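Local structure of substrate-binding protein (Synechococcus sp., 6WPN) at residues R154-S159 and R173-R178; T83-V88 and A303-S308; Q212-N217 and Q418-Y423; E266-I271 and E361-D366; A295-M300 and N376-L381. The protein probably binds a sugar or oligosaccharide in the periplasm of a marine cyanobacterium, as the solute-binding component of a transport system. One frame throughout, in Å; residues are numbered along the deposited sequence. Where two conformers were deposited one is given.

Contact 1 (R154-S159 and R173-R178)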
# COMPACT_ATOMS: atom_id res chain seq x y z
N ARG A 154 11.63 -16.16 20.72
CA ARG A 154 12.25 -17.09 21.66
C ARG A 154 11.93 -16.72 23.11
O ARG A 154 11.73 -17.62 23.95
CB ARG A 154 13.77 -17.13 21.45
CG ARG A 154 14.22 -17.91 20.21
CD ARG A 154 15.73 -18.07 20.17
NE ARG A 154 16.43 -16.82 19.86
CZ ARG A 154 16.97 -16.02 20.78
NH1 ARG A 154 16.89 -16.33 22.07
NH2 ARG A 154 17.58 -14.91 20.40
N GLN A 155 11.86 -15.42 23.43
CA GLN A 155 11.46 -15.01 24.77
C GLN A 155 10.03 -15.44 25.08
O GLN A 155 9.72 -15.80 26.21
CB GLN A 155 11.63 -13.49 24.92
CG GLN A 155 11.32 -12.97 26.32
CD GLN A 155 11.56 -11.48 26.47
OE1 GLN A 155 11.81 -10.79 25.46
NE2 GLN A 155 11.43 -10.96 27.67
N ALA A 156 9.15 -15.46 24.07
CA ALA A 156 7.78 -15.90 24.27
C ALA A 156 7.60 -17.41 24.17
O ALA A 156 6.48 -17.91 24.32
CB ALA A 156 6.87 -15.21 23.26
N GLY A 157 8.68 -18.16 23.93
CA GLY A 157 8.54 -19.59 23.78
C GLY A 157 7.91 -19.97 22.46
O GLY A 157 7.17 -20.95 22.40
N LEU A 158 8.17 -19.20 21.41
CA LEU A 158 7.63 -19.47 20.08
C LEU A 158 8.77 -19.68 19.11
O LEU A 158 9.87 -19.14 19.27
CB LEU A 158 6.74 -18.32 19.61
CG LEU A 158 5.62 -17.92 20.56
CD1 LEU A 158 4.91 -16.66 20.06
CD2 LEU A 158 4.64 -19.07 20.71
N SER A 159 8.50 -20.48 18.07
CA SER A 159 9.51 -20.77 17.07
C SER A 159 9.27 -20.06 15.74
O SER A 159 10.21 -19.96 14.95
CB SER A 159 9.61 -22.28 16.83
OG SER A 159 8.36 -22.85 16.49
N ARG A 173 -1.40 -13.43 22.25
CA ARG A 173 -1.45 -13.71 23.68
C ARG A 173 -0.10 -14.20 24.19
O ARG A 173 0.39 -13.73 25.22
CB ARG A 173 -2.54 -14.73 23.98
CG ARG A 173 -3.94 -14.19 23.76
CD ARG A 173 -5.01 -15.08 24.36
NE ARG A 173 -5.47 -16.10 23.42
CZ ARG A 173 -6.54 -15.96 22.65
NH1 ARG A 173 -7.27 -14.85 22.71
NH2 ARG A 173 -6.89 -16.94 21.82
N SER A 174 0.53 -15.13 23.46
CA SER A 174 1.81 -15.67 23.91
C SER A 174 2.87 -14.58 24.01
O SER A 174 3.69 -14.59 24.94
CB SER A 174 2.29 -16.78 22.97
OG SER A 174 1.54 -17.97 23.16
N ILE A 175 2.86 -13.63 23.09
CA ILE A 175 3.81 -12.53 23.16
C ILE A 175 3.48 -11.60 24.33
O ILE A 175 4.37 -11.17 25.07
CB ILE A 175 3.84 -11.75 21.83
CG1 ILE A 175 4.20 -12.68 20.66
CG2 ILE A 175 4.82 -10.59 21.91
CD1 ILE A 175 5.65 -13.06 20.58
N ARG A 176 2.19 -11.33 24.54
CA ARG A 176 1.79 -10.36 25.56
C ARG A 176 2.12 -10.84 26.96
O ARG A 176 2.65 -10.08 27.77
CB ARG A 176 0.29 -10.08 25.47
CG ARG A 176 -0.08 -8.90 24.60
CD ARG A 176 0.76 -7.70 24.97
NE ARG A 176 0.16 -6.89 26.02
CZ ARG A 176 0.81 -5.96 26.71
NH1 ARG A 176 2.09 -5.72 26.46
NH2 ARG A 176 0.17 -5.26 27.64
N GLU A 177 1.86 -12.11 27.24
CA GLU A 177 1.97 -12.58 28.61
C GLU A 177 3.37 -13.05 28.98
O GLU A 177 3.77 -12.90 30.13
CB GLU A 177 0.96 -13.72 28.85
CG GLU A 177 -0.48 -13.29 28.64
CD GLU A 177 -1.47 -14.43 28.80
OE1 GLU A 177 -1.04 -15.58 29.06
OE2 GLU A 177 -2.69 -14.18 28.67
N ARG A 178 4.13 -13.58 28.02
CA ARG A 178 5.45 -14.10 28.35
C ARG A 178 6.56 -13.07 28.16
O ARG A 178 7.60 -13.19 28.81
CB ARG A 178 5.75 -15.36 27.54
CG ARG A 178 4.74 -16.48 27.78
CD ARG A 178 5.15 -17.81 27.14
NE ARG A 178 6.24 -18.46 27.88
CZ ARG A 178 6.68 -19.69 27.63
NH1 ARG A 178 6.13 -20.42 26.67
NH2 ARG A 178 7.67 -20.20 28.35
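Ala-156 and Leu-158 bring the end of helix 150-155 against helix 168-179, and a Schellman motif closes helix 150-155: Gly-157, with positive phi (73°), is the first residue to leave helical geometry, and the chain turns off toward Leu-158. The tight part is apolar. CD1 of Ile-175 touches both Ala-156 and Leu-158, 3.6 Å from CB of the first and 3.7 Å from CD1 of the second. Ile-175 reaches this spot with CG1 anti to its carbonyl carbon (chi1 -58°), which turns the delta methyl inward although its CB does not point at the loop. The Leu-158 side chain crosses it at a slant, and both of its methyls also lie against CB of Ser-174. CB of Ala-156 also rests 3.6 Å from O of Ser-174. Leu-153 touches both Leu-158 and Ile-175 and extends this apolar patch into helix 150-155. Toward solvent the packing gives way to the exposed Gln-155, Gly-157 and Arg-178. Here the arginine bends at chi3 (74°) and lays one face of its guanidinium over the peptide between Ala-156 and Gly-157, with NH1 3.9 Å from CA of Gly-157 and its CD methylene 3.1 Å from O of Ala-156.

Contact 2 (T83-V88 and A303-S308)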
# COMPACT_ATOMS: atom_id res chain seq x y z
N THR A 83 -4.15 25.31 -14.24
CA THR A 83 -2.74 24.93 -14.30
C THR A 83 -2.58 23.50 -13.79
O THR A 83 -1.72 23.19 -12.96
CB THR A 83 -1.86 25.89 -13.51
OG1 THR A 83 -2.35 26.00 -12.17
CG2 THR A 83 -1.83 27.27 -14.16
N ALA A 84 -3.42 22.61 -14.30
CA ALA A 84 -3.43 21.23 -13.83
C ALA A 84 -2.11 20.55 -14.19
O ALA A 84 -1.56 20.80 -15.27
CB ALA A 84 -4.60 20.46 -14.44
N PRO A 85 -1.59 19.69 -13.32
CA PRO A 85 -0.34 18.99 -13.63
C PRO A 85 -0.54 18.05 -14.80
O PRO A 85 -1.66 17.70 -15.17
CB PRO A 85 -0.03 18.23 -12.34
CG PRO A 85 -1.35 18.07 -11.67
CD PRO A 85 -2.13 19.30 -12.00
N ASP A 86 0.58 17.66 -15.41
CA ASP A 86 0.50 16.84 -16.61
C ASP A 86 0.55 15.34 -16.31
O ASP A 86 -0.16 14.56 -16.95
CB ASP A 86 1.62 17.24 -17.57
CG ASP A 86 1.53 18.70 -17.98
OD1 ASP A 86 2.38 19.50 -17.54
OD2 ASP A 86 0.59 19.06 -18.72
N VAL A 87 1.37 14.92 -15.34
CA VAL A 87 1.42 13.53 -14.89
C VAL A 87 1.25 13.51 -13.38
O VAL A 87 1.97 14.21 -12.66
CB VAL A 87 2.73 12.83 -15.28
CG1 VAL A 87 2.73 11.41 -14.78
CG2 VAL A 87 2.94 12.85 -16.79
N VAL A 88 0.30 12.72 -12.90
CA VAL A 88 0.00 12.64 -11.48
C VAL A 88 0.16 11.19 -11.04
O VAL A 88 -0.28 10.27 -11.72
CB VAL A 88 -1.42 13.15 -11.15
CG1 VAL A 88 -1.64 13.18 -9.65
CG2 VAL A 88 -1.62 14.52 -11.73
N ALA A 303 -1.04 9.02 -13.99
CA ALA A 303 -2.21 9.41 -14.77
C ALA A 303 -2.02 10.80 -15.36
O ALA A 303 -1.21 11.60 -14.88
CB ALA A 303 -3.48 9.36 -13.91
N VAL A 304 -2.79 11.08 -16.41
CA VAL A 304 -2.74 12.36 -17.11
C VAL A 304 -4.08 13.08 -16.96
O VAL A 304 -5.08 12.65 -17.57
CB VAL A 304 -2.37 12.17 -18.59
CG1 VAL A 304 -2.28 13.52 -19.30
CG2 VAL A 304 -1.07 11.40 -18.72
N PRO A 305 -4.15 14.16 -16.20
CA PRO A 305 -5.42 14.89 -16.05
C PRO A 305 -5.96 15.37 -17.38
O PRO A 305 -5.21 15.73 -18.29
CB PRO A 305 -5.05 16.06 -15.14
CG PRO A 305 -3.87 15.55 -14.36
CD PRO A 305 -3.09 14.71 -15.33
N ARG A 306 -7.29 15.35 -17.51
CA ARG A 306 -7.91 15.77 -18.76
C ARG A 306 -7.66 17.25 -19.05
O ARG A 306 -7.62 17.65 -20.22
CB ARG A 306 -9.42 15.49 -18.75
CG ARG A 306 -9.80 14.14 -19.34
CD ARG A 306 -11.26 14.11 -19.76
NE ARG A 306 -11.57 15.20 -20.69
CZ ARG A 306 -12.77 15.40 -21.24
NH1 ARG A 306 -13.78 14.59 -20.97
NH2 ARG A 306 -12.94 16.42 -22.07
N GLN A 307 -7.47 18.06 -18.01
CA GLN A 307 -7.16 19.47 -18.23
C GLN A 307 -5.76 19.69 -18.79
O GLN A 307 -5.46 20.81 -19.21
CB GLN A 307 -7.30 20.26 -16.92
CG GLN A 307 -8.69 20.82 -16.67
CD GLN A 307 -9.71 19.76 -16.35
OE1 GLN A 307 -9.38 18.70 -15.80
NE2 GLN A 307 -10.97 20.02 -16.69
N SER A 308 -4.91 18.67 -18.81
CA SER A 308 -3.56 18.84 -19.33
C SER A 308 -3.60 19.23 -20.80
O SER A 308 -4.24 18.57 -21.62
CB SER A 308 -2.76 17.55 -19.15
OG SER A 308 -1.49 17.66 -19.77
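Val-88 and Ala-303 satisfy each other twice through the backbone. N of Val-88 gives a 2.7 Å bond to O of Ala-303, and N of Ala-303 returns one of 2.7 Å to O of Val-88; both donors lie in the plane of the carbonyl they meet. The oxygen of Ala-303 is approached a second time, by CA of Val-87 at 3.3 Å, a CA-H...O contact. The carbonyl O of Asp-86 takes a similar contact from CA of Val-304. The hydrogen-bonded antiparallel pair of Val-88 and Ala-303 joins strand 87-90 to the end of strand 295-303, within the mixed sheet of a solute-binding protein, just before a type I turn from Pro-305 to Ser-308. The turn is closed by N of Ser-308 on O of Pro-305. From its last residue, OG of Ser-308 donates a 2.7 Å bond to the anti lone pair of OD2 of Asp-86, while OD1 of the same carboxylate accepts from N of Gln-31 in the neighbouring strand. O of Val-304 accepts from OG1 of Thr-105, and OG of Ser-308 has a weak bond with N of Gln-310. Between the strand pair and the carboxylate, CG of Pro-305 packs on CG2 of Val-88 at 3.6 Å; CB of Ala-84 meets CB of Gln-307 at the other end.

Contact 3 (Q212-N217 and Q418-Y423)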
# COMPACT_ATOMS: atom_id res chain seq x y z
N GLN A 212 -23.12 0.21 -4.82
CA GLN A 212 -22.28 0.90 -3.84
C GLN A 212 -22.92 0.95 -2.46
O GLN A 212 -22.62 1.83 -1.65
CB GLN A 212 -21.93 2.31 -4.33
CG GLN A 212 -21.20 2.30 -5.65
CD GLN A 212 -19.83 1.69 -5.54
OE1 GLN A 212 -19.65 0.47 -5.63
NE2 GLN A 212 -18.84 2.53 -5.33
N ARG A 213 -23.79 -0.01 -2.17
CA ARG A 213 -24.43 -0.09 -0.86
C ARG A 213 -23.57 -0.93 0.09
O ARG A 213 -22.74 -1.73 -0.33
CB ARG A 213 -25.82 -0.72 -1.00
CG ARG A 213 -26.88 0.17 -1.65
CD ARG A 213 -27.06 1.52 -0.96
NE ARG A 213 -28.35 2.12 -1.29
CZ ARG A 213 -28.52 3.10 -2.17
NH1 ARG A 213 -27.48 3.61 -2.81
NH2 ARG A 213 -29.74 3.58 -2.40
N ALA A 214 -23.78 -0.72 1.39
CA ALA A 214 -23.02 -1.45 2.40
C ALA A 214 -23.29 -2.94 2.30
O ALA A 214 -24.45 -3.37 2.31
CB ALA A 214 -23.35 -0.94 3.80
N ALA A 215 -22.23 -3.74 2.20
CA ALA A 215 -22.36 -5.19 2.10
C ALA A 215 -21.67 -5.94 3.23
O ALA A 215 -21.64 -7.18 3.20
CB ALA A 215 -21.82 -5.67 0.75
N PHE A 216 -21.13 -5.24 4.23
CA PHE A 216 -20.32 -5.89 5.25
C PHE A 216 -21.10 -6.31 6.49
O PHE A 216 -20.50 -6.88 7.41
CB PHE A 216 -19.16 -4.97 5.67
CG PHE A 216 -19.60 -3.60 6.09
CD1 PHE A 216 -20.01 -3.36 7.39
CD2 PHE A 216 -19.58 -2.55 5.20
CE1 PHE A 216 -20.42 -2.10 7.78
CE2 PHE A 216 -19.97 -1.28 5.58
CZ PHE A 216 -20.40 -1.06 6.88
N ASN A 217 -22.39 -6.01 6.57
CA ASN A 217 -23.21 -6.47 7.69
C ASN A 217 -23.60 -7.93 7.44
O ASN A 217 -24.76 -8.28 7.20
CB ASN A 217 -24.43 -5.58 7.88
CG ASN A 217 -25.18 -5.88 9.16
OD1 ASN A 217 -24.70 -6.61 10.03
ND2 ASN A 217 -26.37 -5.32 9.29
N GLN A 418 -25.27 1.83 8.53
CA GLN A 418 -26.26 2.88 8.35
C GLN A 418 -25.62 4.19 7.91
O GLN A 418 -26.18 4.91 7.08
CB GLN A 418 -27.05 3.07 9.64
CG GLN A 418 -27.93 1.88 9.98
CD GLN A 418 -28.46 1.92 11.40
OE1 GLN A 418 -28.02 2.74 12.21
NE2 GLN A 418 -29.41 1.05 11.70
N GLN A 419 -24.44 4.51 8.45
CA GLN A 419 -23.75 5.73 8.03
C GLN A 419 -23.29 5.65 6.58
O GLN A 419 -23.40 6.63 5.83
CB GLN A 419 -22.57 6.02 8.96
CG GLN A 419 -23.00 6.48 10.34
CD GLN A 419 -21.84 6.99 11.16
OE1 GLN A 419 -20.70 7.05 10.69
NE2 GLN A 419 -22.12 7.38 12.41
N TRP A 420 -22.75 4.50 6.16
CA TRP A 420 -22.33 4.37 4.77
C TRP A 420 -23.53 4.46 3.82
O TRP A 420 -23.45 5.09 2.76
CB TRP A 420 -21.58 3.06 4.54
CG TRP A 420 -21.37 2.81 3.07
CD1 TRP A 420 -22.08 1.95 2.27
CD2 TRP A 420 -20.42 3.46 2.22
NE1 TRP A 420 -21.61 2.02 0.98
CE2 TRP A 420 -20.60 2.93 0.92
CE3 TRP A 420 -19.43 4.42 2.42
CZ2 TRP A 420 -19.82 3.34 -0.16
CZ3 TRP A 420 -18.65 4.83 1.35
CH2 TRP A 420 -18.85 4.29 0.07
N ASN A 421 -24.65 3.82 4.18
CA ASN A 421 -25.82 3.87 3.32
C ASN A 421 -26.41 5.27 3.26
O ASN A 421 -27.02 5.64 2.25
CB ASN A 421 -26.86 2.85 3.78
CG ASN A 421 -26.46 1.42 3.47
OD1 ASN A 421 -25.66 1.17 2.57
ND2 ASN A 421 -27.00 0.47 4.23
N ARG A 422 -26.25 6.05 4.33
CA ARG A 422 -26.57 7.47 4.28
C ARG A 422 -25.76 8.17 3.20
O ARG A 422 -26.31 8.91 2.37
CB ARG A 422 -26.27 8.10 5.64
CG ARG A 422 -27.33 7.93 6.72
CD ARG A 422 -26.73 8.27 8.08
NE ARG A 422 -25.98 9.53 8.05
CZ ARG A 422 -25.22 9.97 9.05
NH1 ARG A 422 -25.11 9.26 10.17
NH2 ARG A 422 -24.56 11.11 8.94
N TYR A 423 -24.44 7.95 3.20
CA TYR A 423 -23.56 8.56 2.21
C TYR A 423 -23.84 8.02 0.81
O TYR A 423 -23.87 8.78 -0.16
CB TYR A 423 -22.11 8.32 2.63
CG TYR A 423 -21.03 8.80 1.68
CD1 TYR A 423 -20.43 7.94 0.77
CD2 TYR A 423 -20.57 10.12 1.73
CE1 TYR A 423 -19.43 8.38 -0.09
CE2 TYR A 423 -19.57 10.57 0.88
CZ TYR A 423 -19.00 9.70 -0.02
OH TYR A 423 -18.01 10.14 -0.87
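Trp-420 and Asn-421, successive residues of helix 409-427 near the C-terminus of this solute-binding protein, face the irregular loop 212-217, which links helices 195-202 and 219-233, where it runs closest, CA of Arg-213 lying 5.9 Å from CA of Asn-421. The indole holds its CG anti to the backbone N (chi1 170°), a torsion that carries the five-membered ring to the loop. Its NE1 donates a bent bond (137°) to O of Gln-212 at 2.8 Å, the oxygen standing somewhat out of the ring plane. At the same edge, in the plane of the ring, N of Ala-214 lies 3.3 Å from CD1. That N-H belongs to Asn-421: it points almost straight (169°) at OD1, at 2.9 Å and in the plane of the amide carbonyl. CB of Ala-214 rests against both side chains, 3.5 Å from CD1 of Trp-420 and 3.4 Å from OD1 of Asn-421. CD of Arg-213 passes near the same oxygen, though its guanidinium goes on to O of Trp-428. Leu-391 of helix 388-403 and Leu-208 also touch the indole. A backbone acceptor and a backbone donor, two residues apart, are thus both satisfied by side chains of one helix, consistent with the loop being held in a set path across it.

Contact 4 (E266-I271 and E361-D366)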
# COMPACT_ATOMS: atom_id res chain seq x y z
N GLU A 266 12.55 -2.14 1.81
CA GLU A 266 13.26 -0.87 1.86
C GLU A 266 13.37 -0.37 3.29
O GLU A 266 14.41 0.18 3.69
CB GLU A 266 12.55 0.17 1.00
CG GLU A 266 13.11 1.58 1.08
CD GLU A 266 14.46 1.76 0.39
OE1 GLU A 266 15.01 0.76 -0.12
OE2 GLU A 266 14.97 2.90 0.35
N PHE A 267 12.31 -0.54 4.08
CA PHE A 267 12.40 -0.13 5.46
C PHE A 267 13.36 -0.99 6.27
O PHE A 267 13.87 -0.54 7.30
CB PHE A 267 11.01 -0.15 6.10
CG PHE A 267 11.02 0.31 7.51
CD1 PHE A 267 11.42 1.60 7.82
CD2 PHE A 267 10.67 -0.55 8.53
CE1 PHE A 267 11.46 2.03 9.12
CE2 PHE A 267 10.70 -0.12 9.84
CZ PHE A 267 11.10 1.17 10.14
N LEU A 268 13.63 -2.21 5.80
CA LEU A 268 14.58 -3.07 6.50
C LEU A 268 15.98 -2.47 6.51
O LEU A 268 16.72 -2.65 7.49
CB LEU A 268 14.58 -4.46 5.88
CG LEU A 268 15.34 -5.59 6.58
CD1 LEU A 268 15.09 -5.59 8.09
CD2 LEU A 268 14.95 -6.93 5.97
N ARG A 269 16.37 -1.75 5.46
CA ARG A 269 17.71 -1.16 5.43
C ARG A 269 17.83 -0.02 6.44
O ARG A 269 18.89 0.17 7.05
CB ARG A 269 18.05 -0.67 4.02
CG ARG A 269 19.46 -0.07 3.89
CD ARG A 269 20.56 -1.15 3.86
NE ARG A 269 20.74 -1.73 2.53
CZ ARG A 269 21.60 -2.70 2.24
NH1 ARG A 269 22.37 -3.22 3.18
NH2 ARG A 269 21.68 -3.16 1.00
N SER A 270 16.76 0.76 6.64
CA SER A 270 16.81 1.81 7.65
C SER A 270 16.77 1.22 9.05
O SER A 270 17.35 1.80 9.98
CB SER A 270 15.67 2.81 7.44
OG SER A 270 14.42 2.15 7.40
N ILE A 271 16.11 0.07 9.24
CA ILE A 271 16.21 -0.64 10.51
C ILE A 271 17.65 -1.06 10.75
O ILE A 271 18.16 -0.97 11.88
CB ILE A 271 15.27 -1.86 10.52
CG1 ILE A 271 13.81 -1.42 10.49
CG2 ILE A 271 15.53 -2.73 11.74
CD1 ILE A 271 12.84 -2.59 10.47
N GLU A 361 23.51 -7.29 3.72
CA GLU A 361 23.07 -7.38 2.33
C GLU A 361 22.31 -8.67 2.07
O GLU A 361 21.37 -8.69 1.27
CB GLU A 361 24.28 -7.29 1.39
CG GLU A 361 24.91 -5.92 1.31
CD GLU A 361 26.04 -5.86 0.31
OE1 GLU A 361 26.01 -6.66 -0.66
OE2 GLU A 361 26.96 -5.03 0.48
N ALA A 362 22.69 -9.76 2.75
CA ALA A 362 21.98 -11.02 2.60
C ALA A 362 20.55 -10.90 3.12
O ALA A 362 19.61 -11.41 2.50
CB ALA A 362 22.73 -12.14 3.31
N GLN A 363 20.38 -10.24 4.27
CA GLN A 363 19.04 -10.00 4.80
C GLN A 363 18.19 -9.19 3.83
O GLN A 363 17.02 -9.53 3.59
CB GLN A 363 19.15 -9.28 6.15
CG GLN A 363 17.83 -9.13 6.88
CD GLN A 363 18.01 -8.44 8.22
OE1 GLN A 363 18.65 -7.38 8.30
NE2 GLN A 363 17.48 -9.03 9.28
N ILE A 364 18.76 -8.13 3.25
CA ILE A 364 18.01 -7.30 2.31
C ILE A 364 17.66 -8.10 1.06
O ILE A 364 16.57 -7.96 0.50
CB ILE A 364 18.82 -6.03 1.94
CG1 ILE A 364 18.98 -5.13 3.17
CG2 ILE A 364 18.16 -5.29 0.80
CD1 ILE A 364 17.69 -4.81 3.87
N ARG A 365 18.58 -8.95 0.62
CA ARG A 365 18.31 -9.81 -0.52
C ARG A 365 17.20 -10.81 -0.21
O ARG A 365 16.33 -11.05 -1.05
CB ARG A 365 19.61 -10.51 -0.94
CG ARG A 365 19.53 -11.36 -2.19
CD ARG A 365 19.24 -12.80 -1.86
NE ARG A 365 19.44 -13.67 -3.01
CZ ARG A 365 20.42 -14.56 -3.10
NH1 ARG A 365 21.29 -14.69 -2.11
NH2 ARG A 365 20.52 -15.32 -4.19
N ASP A 366 17.22 -11.38 1.00
CA ASP A 366 16.16 -12.31 1.41
C ASP A 366 14.79 -11.64 1.39
O ASP A 366 13.80 -12.26 0.99
CB ASP A 366 16.43 -12.87 2.81
CG ASP A 366 17.70 -13.70 2.88
OD1 ASP A 366 18.16 -14.21 1.83
OD2 ASP A 366 18.24 -13.85 4.00
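In the conformer described, one of two, the guanidinium of Arg-269 lies with one face on Ile-364, whose CG1 stands 3.7 Å above the plane and over its centre. At its edge, near the plane, NH1 is 4.2 Å from CG of Glu-361. The charged ends of this last pair do not meet: NH1 of Arg-269 and OE2 of Glu-361 are 5.6 Å apart in this conformer, so any attraction between them probably acts at a distance. The guanidinium and carboxylate planes stand 78° to one another. The arginine arrives by folding at two torsions, chi2 (76°) and chi3, which turn the chain across the isoleucine at about a right angle. NH1 has a weak bond to OE1 of Gln-272, further along the helix.

These side chains come from an antiparallel packing of helices 265-274 and 359-374, whose short segments run 158° apart with their axes approaching to 9.6 Å. Leu-268 and Ile-364 slide past each other in opposite senses at the nearest point of the two backbones, and CD1 of Ile-364 settles 3.7 Å from CG of Leu-268. That same methyl also touches the backbone N of Arg-269, while CG1 lies against the guanidinium. On the other flank, the extended chain of Gln-363 crosses Leu-268 nearly square, its CG 3.7 Å from CD2. The amide beyond is held at both ends, NE2 donating to O of Ala-279 and OE1 accepting from NE2 of Gln-272. Thr-282 and Pro-284 of strand 282-285 also touch Leu-268.

Contact 5 (A295-M300 and N376-L381)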
# COMPACT_ATOMS: atom_id res chain seq x y z
N ALA A 295 -2.21 -12.32 -0.67
CA ALA A 295 -1.54 -11.18 -0.07
C ALA A 295 -1.88 -9.91 -0.82
O ALA A 295 -2.39 -9.94 -1.94
CB ALA A 295 -0.02 -11.38 -0.05
N ASN A 296 -1.63 -8.78 -0.17
CA ASN A 296 -1.94 -7.48 -0.74
C ASN A 296 -0.74 -6.91 -1.48
O ASN A 296 0.41 -7.09 -1.06
CB ASN A 296 -2.37 -6.51 0.35
CG ASN A 296 -2.95 -5.24 -0.22
OD1 ASN A 296 -3.99 -5.26 -0.88
ND2 ASN A 296 -2.27 -4.13 0.02
N VAL A 297 -1.01 -6.21 -2.57
CA VAL A 297 0.03 -5.51 -3.32
C VAL A 297 -0.43 -4.07 -3.53
O VAL A 297 -1.55 -3.83 -3.98
CB VAL A 297 0.33 -6.20 -4.67
CG1 VAL A 297 -0.93 -6.42 -5.48
CG2 VAL A 297 1.35 -5.40 -5.46
N ALA A 298 0.43 -3.13 -3.16
CA ALA A 298 0.16 -1.71 -3.31
C ALA A 298 0.60 -1.25 -4.69
O ALA A 298 1.79 -1.24 -5.00
CB ALA A 298 0.89 -0.91 -2.22
N LEU A 299 -0.37 -0.87 -5.52
CA LEU A 299 -0.08 -0.46 -6.89
C LEU A 299 0.08 1.05 -6.98
O LEU A 299 -0.78 1.80 -6.49
CB LEU A 299 -1.18 -0.94 -7.83
CG LEU A 299 -1.17 -0.39 -9.26
CD1 LEU A 299 0.19 -0.56 -9.92
CD2 LEU A 299 -2.26 -1.07 -10.09
N MSE A 300 1.17 1.50 -7.60
CA MSE A 300 1.38 2.91 -7.88
C MSE A 300 1.31 3.16 -9.38
O MSE A 300 1.96 2.45 -10.16
CB MSE A 300 2.73 3.37 -7.33
CG MSE A 300 2.89 3.13 -5.85
SE MSE A 300 1.47 3.99 -4.83
CE MSE A 300 1.85 5.85 -5.25
N ASN A 376 3.47 -13.34 -7.07
CA ASN A 376 2.74 -14.27 -7.92
C ASN A 376 1.40 -14.67 -7.32
O ASN A 376 0.52 -15.14 -8.05
CB ASN A 376 3.57 -15.52 -8.20
CG ASN A 376 4.81 -15.22 -9.03
OD1 ASN A 376 5.92 -15.60 -8.66
ND2 ASN A 376 4.61 -14.54 -10.15
N THR A 377 1.22 -14.47 -6.01
CA THR A 377 0.00 -14.85 -5.32
C THR A 377 -0.71 -13.66 -4.72
O THR A 377 -1.78 -13.83 -4.12
CB THR A 377 0.29 -15.88 -4.21
OG1 THR A 377 1.23 -15.33 -3.27
CG2 THR A 377 0.84 -17.16 -4.80
N ALA A 378 -0.14 -12.46 -4.84
CA ALA A 378 -0.76 -11.29 -4.24
C ALA A 378 -1.65 -10.58 -5.25
O ALA A 378 -1.40 -10.59 -6.46
CB ALA A 378 0.32 -10.33 -3.73
N ARG A 379 -2.71 -9.97 -4.73
CA ARG A 379 -3.70 -9.23 -5.50
C ARG A 379 -3.91 -7.87 -4.84
O ARG A 379 -3.45 -7.63 -3.72
CB ARG A 379 -5.03 -9.97 -5.59
CG ARG A 379 -5.22 -10.90 -6.79
CD ARG A 379 -4.26 -12.09 -6.75
NE ARG A 379 -4.59 -13.12 -7.74
CZ ARG A 379 -5.14 -14.30 -7.42
NH1 ARG A 379 -5.42 -14.58 -6.15
NH2 ARG A 379 -5.41 -15.19 -8.37
N VAL A 380 -4.61 -6.99 -5.53
CA VAL A 380 -4.99 -5.70 -4.97
C VAL A 380 -6.29 -5.95 -4.23
O VAL A 380 -7.26 -6.45 -4.81
CB VAL A 380 -5.16 -4.63 -6.06
CG1 VAL A 380 -5.87 -3.41 -5.50
CG2 VAL A 380 -3.82 -4.25 -6.65
N LEU A 381 -6.32 -5.61 -2.94
CA LEU A 381 -7.44 -6.02 -2.09
C LEU A 381 -8.47 -4.93 -1.86
O LEU A 381 -9.67 -5.23 -1.87
CB LEU A 381 -6.91 -6.51 -0.74
CG LEU A 381 -5.98 -7.73 -0.76
CD1 LEU A 381 -5.52 -8.07 0.65
CD2 LEU A 381 -6.66 -8.92 -1.41
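Asn-296 and Leu-381 cross at a slant beside a short, weakly bonded parallel pairing of Asn-296 with Arg-379, where segment 378-379 adjoins strand 295-303 of the mixed sheet near the middle of this solute-binding fold. The asparagine, with CG anti to its backbone N (chi1 -169°), swings its amide toward the second segment. There OD1 accepts a 3.1 Å bond from N of Leu-381, the donor standing nearly in line with the side-chain C=O although the bond is bent at the hydrogen. The leucine folds back over the acceptor: its CG comes within 3.2 Å of OD1, and its CD1 lies 3.5 Å from CB of Asn-296. One residue on, Val-297 is turned the other way. Its CG1 takes the crowded position between backbone N and carbonyl carbon (chi1 53°), which pushes this methyl against the peptide of Arg-379 and to 3.8 Å from CG2 of Val-380. CB of Ala-378 and CB of Ala-295 meet on the same side as Val-297, while Leu-299 adds a looser touch to Val-380. Leu-141 of the adjacent strand 137-149 also touches Val-297. Two backbone bonds frame these side chains. N of Arg-379 donates to O of Ala-295 at 2.8 Å, and O of Arg-379 receives N of Val-297 at 3.0 Å, from a position 42° out of its carbonyl plane.

How the contacts relate
Contacts 2 and 5 belong to one sheet: both use strand 295-303, whose two ends pair with strand 87-90, antiparallel, in contact 2 and with segment 378-379, parallel, in contact 5. Backbone hydrogen bonds dominate both. Contact 2 is largely buried, whereas contact 5, whose centre lies about 8 Å from the centre of the chain, is partly buried, its second segment being the more exposed. The other three rest on side chains. Contacts 1 and 4 pack apolar groups, each with an arginine guanidinium lying over its partner, at the exposed rim in contact 1 and within the packing in contact 4. Contact 3, on the surface, ties a loop to a helix with two hydrogen bonds. Helix 359-374 of contact 4 is followed in the chain by segment 378-379 of contact 5.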